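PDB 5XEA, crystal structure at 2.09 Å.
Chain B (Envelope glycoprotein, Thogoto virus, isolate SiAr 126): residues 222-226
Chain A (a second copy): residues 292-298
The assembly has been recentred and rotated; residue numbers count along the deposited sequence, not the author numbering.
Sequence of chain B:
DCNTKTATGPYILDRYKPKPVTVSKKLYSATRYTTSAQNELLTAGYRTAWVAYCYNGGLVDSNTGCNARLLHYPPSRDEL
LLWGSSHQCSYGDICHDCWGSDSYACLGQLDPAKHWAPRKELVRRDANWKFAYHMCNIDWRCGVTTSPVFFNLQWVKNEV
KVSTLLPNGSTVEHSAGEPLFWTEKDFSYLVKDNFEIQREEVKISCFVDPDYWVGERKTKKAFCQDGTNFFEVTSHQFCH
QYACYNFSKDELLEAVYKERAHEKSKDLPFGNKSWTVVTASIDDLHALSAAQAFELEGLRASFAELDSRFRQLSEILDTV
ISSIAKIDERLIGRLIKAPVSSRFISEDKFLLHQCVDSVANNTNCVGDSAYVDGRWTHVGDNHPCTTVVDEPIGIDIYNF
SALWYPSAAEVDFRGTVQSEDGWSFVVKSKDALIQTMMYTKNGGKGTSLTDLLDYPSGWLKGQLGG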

# COMPACT_ATOMS: atom_id res chain seq x y z
N ALA B 222 -22.62 0.97 7.27
CA ALA B 222 -22.19 1.37 8.60
C ALA B 222 -20.68 1.31 8.69
O ALA B 222 -20.07 0.27 8.39
CB ALA B 222 -22.84 0.49 9.68
N PHE B 223 -20.08 2.42 9.11
CA PHE B 223 -18.63 2.56 9.23
C PHE B 223 -18.31 2.82 10.69
O PHE B 223 -18.80 3.79 11.27
CB PHE B 223 -18.11 3.71 8.36
CG PHE B 223 -18.61 3.66 6.95
CD1 PHE B 223 -19.84 4.20 6.62
CD2 PHE B 223 -17.84 3.08 5.94
CE1 PHE B 223 -20.30 4.17 5.31
CE2 PHE B 223 -18.29 3.05 4.63
CZ PHE B 223 -19.52 3.59 4.32
N CYS B 224 -17.49 1.97 11.28
CA CYS B 224 -17.24 2.05 12.71
C CYS B 224 -15.77 2.27 12.99
O CYS B 224 -14.89 1.94 12.19
CB CYS B 224 -17.71 0.79 13.43
SG CYS B 224 -19.37 0.32 12.98
N GLN B 225 -15.52 2.81 14.18
CA GLN B 225 -14.18 2.92 14.73
C GLN B 225 -14.17 2.19 16.07
O GLN B 225 -15.13 2.27 16.83
CB GLN B 225 -13.76 4.39 14.93
CG GLN B 225 -12.59 4.57 15.87
CD GLN B 225 -12.12 6.02 15.99
OE1 GLN B 225 -12.83 6.96 15.62
NE2 GLN B 225 -10.92 6.21 16.52
N ASP B 226 -13.09 1.47 16.34
CA ASP B 226 -12.87 0.90 17.67
C ASP B 226 -11.37 1.03 17.95
O ASP B 226 -10.57 0.19 17.52
CB ASP B 226 -13.34 -0.55 17.73
CG ASP B 226 -13.15 -1.16 19.10
OD1 ASP B 226 -13.02 -0.38 20.06
OD2 ASP B 226 -13.13 -2.40 19.22
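Chain A (292-298) QAFELEG

Residues 292-298 of chain A, a second copy of the envelope glycoprotein, form a stretch of α-helix, with phi/psi near -65/-40 throughout, laid across the extended strand 222-226 of chain B. Within the helix, the amides of Leu A296, Glu A297 and Gly A298 bond to the carbonyls of Gln A292, Ala A293 and Phe A294, N to O at 2.9, 3.0 and 3.0 Å. The two axes approach to 7.7 Å and cross at -110°, so the helix runs steeply across the strand, and together the stretches bury 326 Å². No direct hydrogen bond links them; packing and one water make the contact.

Along chain B, Ala B222 points its CB away and takes no part. Phe B223, whose CA lies 5.2 Å from the CA of Phe A294, points toward the helix with chi1 in m. One face of its ring is covered by Glu A297, whose CG lies 3.9 Å from the ring centroid in a CH-π contact, while Phe B223 CD2 meets Ala A293 CB at 3.9 Å. These two helix residues are one turn apart, so the ring spans a turn of the helix. Phe A294, chi1 in t, brings its ring up to the strand backbone: its CD1 lies 3.1 Å from Phe B223 O, which sits at the ring edge, and 3.6 Å from Cys B224 C. The Cys B224 side chain turns away and is bonded covalently elsewhere in the structure. Gln B225 again points toward the helix, in keeping with the alternation of a strand, and lays its CB over a face of the Phe A294 ring, 3.7 Å from the centroid. Its amide oxygen reaches farther: a water donates to Gln B225 OE1 at 3.2 Å and to Glu A295 OE2 at 2.7 Å, bridging two acceptors. Asp B226 lies beyond reach of the helix.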

# COMPACT_ATOMS: atom_id res chain seq x y z
N GLN A 292 -10.14 6.09 6.33
CA GLN A 292 -10.56 7.22 5.51
C GLN A 292 -12.07 7.28 5.38
O GLN A 292 -12.67 8.36 5.50
CB GLN A 292 -9.92 7.11 4.13
CG GLN A 292 -10.30 8.24 3.20
CD GLN A 292 -9.70 8.07 1.80
OE1 GLN A 292 -10.24 7.35 0.97
NE2 GLN A 292 -8.58 8.74 1.55
N ALA A 293 -12.71 6.13 5.13
CA ALA A 293 -14.15 6.08 4.94
C ALA A 293 -14.90 6.49 6.20
O ALA A 293 -15.86 7.26 6.14
CB ALA A 293 -14.57 4.68 4.50
N PHE A 294 -14.47 5.97 7.36
CA PHE A 294 -15.10 6.38 8.61
C PHE A 294 -14.99 7.89 8.82
O PHE A 294 -15.97 8.55 9.20
CB PHE A 294 -14.48 5.63 9.78
CG PHE A 294 -15.01 6.05 11.12
CD1 PHE A 294 -16.21 5.54 11.59
CD2 PHE A 294 -14.31 6.97 11.90
CE1 PHE A 294 -16.72 5.95 12.83
CE2 PHE A 294 -14.82 7.38 13.14
CZ PHE A 294 -16.01 6.85 13.60
N GLU A 295 -13.81 8.47 8.56
CA GLU A 295 -13.63 9.89 8.81
C GLU A 295 -14.43 10.73 7.82
O GLU A 295 -14.99 11.78 8.18
CB GLU A 295 -12.15 10.25 8.76
CG GLU A 295 -11.30 9.46 9.78
CD GLU A 295 -11.44 9.99 11.20
OE1 GLU A 295 -11.61 11.21 11.37
OE2 GLU A 295 -11.35 9.18 12.15
N LEU A 296 -14.52 10.28 6.56
CA LEU A 296 -15.33 11.02 5.59
C LEU A 296 -16.81 10.98 5.94
O LEU A 296 -17.54 11.96 5.72
CB LEU A 296 -15.10 10.47 4.18
CG LEU A 296 -13.72 10.76 3.61
CD1 LEU A 296 -13.54 10.03 2.29
CD2 LEU A 296 -13.52 12.26 3.44
N GLU A 297 -17.30 9.85 6.44
CA GLU A 297 -18.71 9.76 6.83
C GLU A 297 -19.00 10.62 8.06
O GLU A 297 -20.07 11.23 8.16
CB GLU A 297 -19.10 8.31 7.08
CG GLU A 297 -19.10 7.49 5.82
CD GLU A 297 -20.24 7.84 4.89
OE1 GLU A 297 -21.39 7.94 5.37
OE2 GLU A 297 -20.00 8.05 3.69
N GLY A 298 -18.06 10.66 9.00
CA GLY A 298 -18.21 11.56 10.14
C GLY A 298 -18.18 13.03 9.72
O GLY A 298 -18.94 13.84 10.25
O HOH W 1 -11.32 9.63 14.77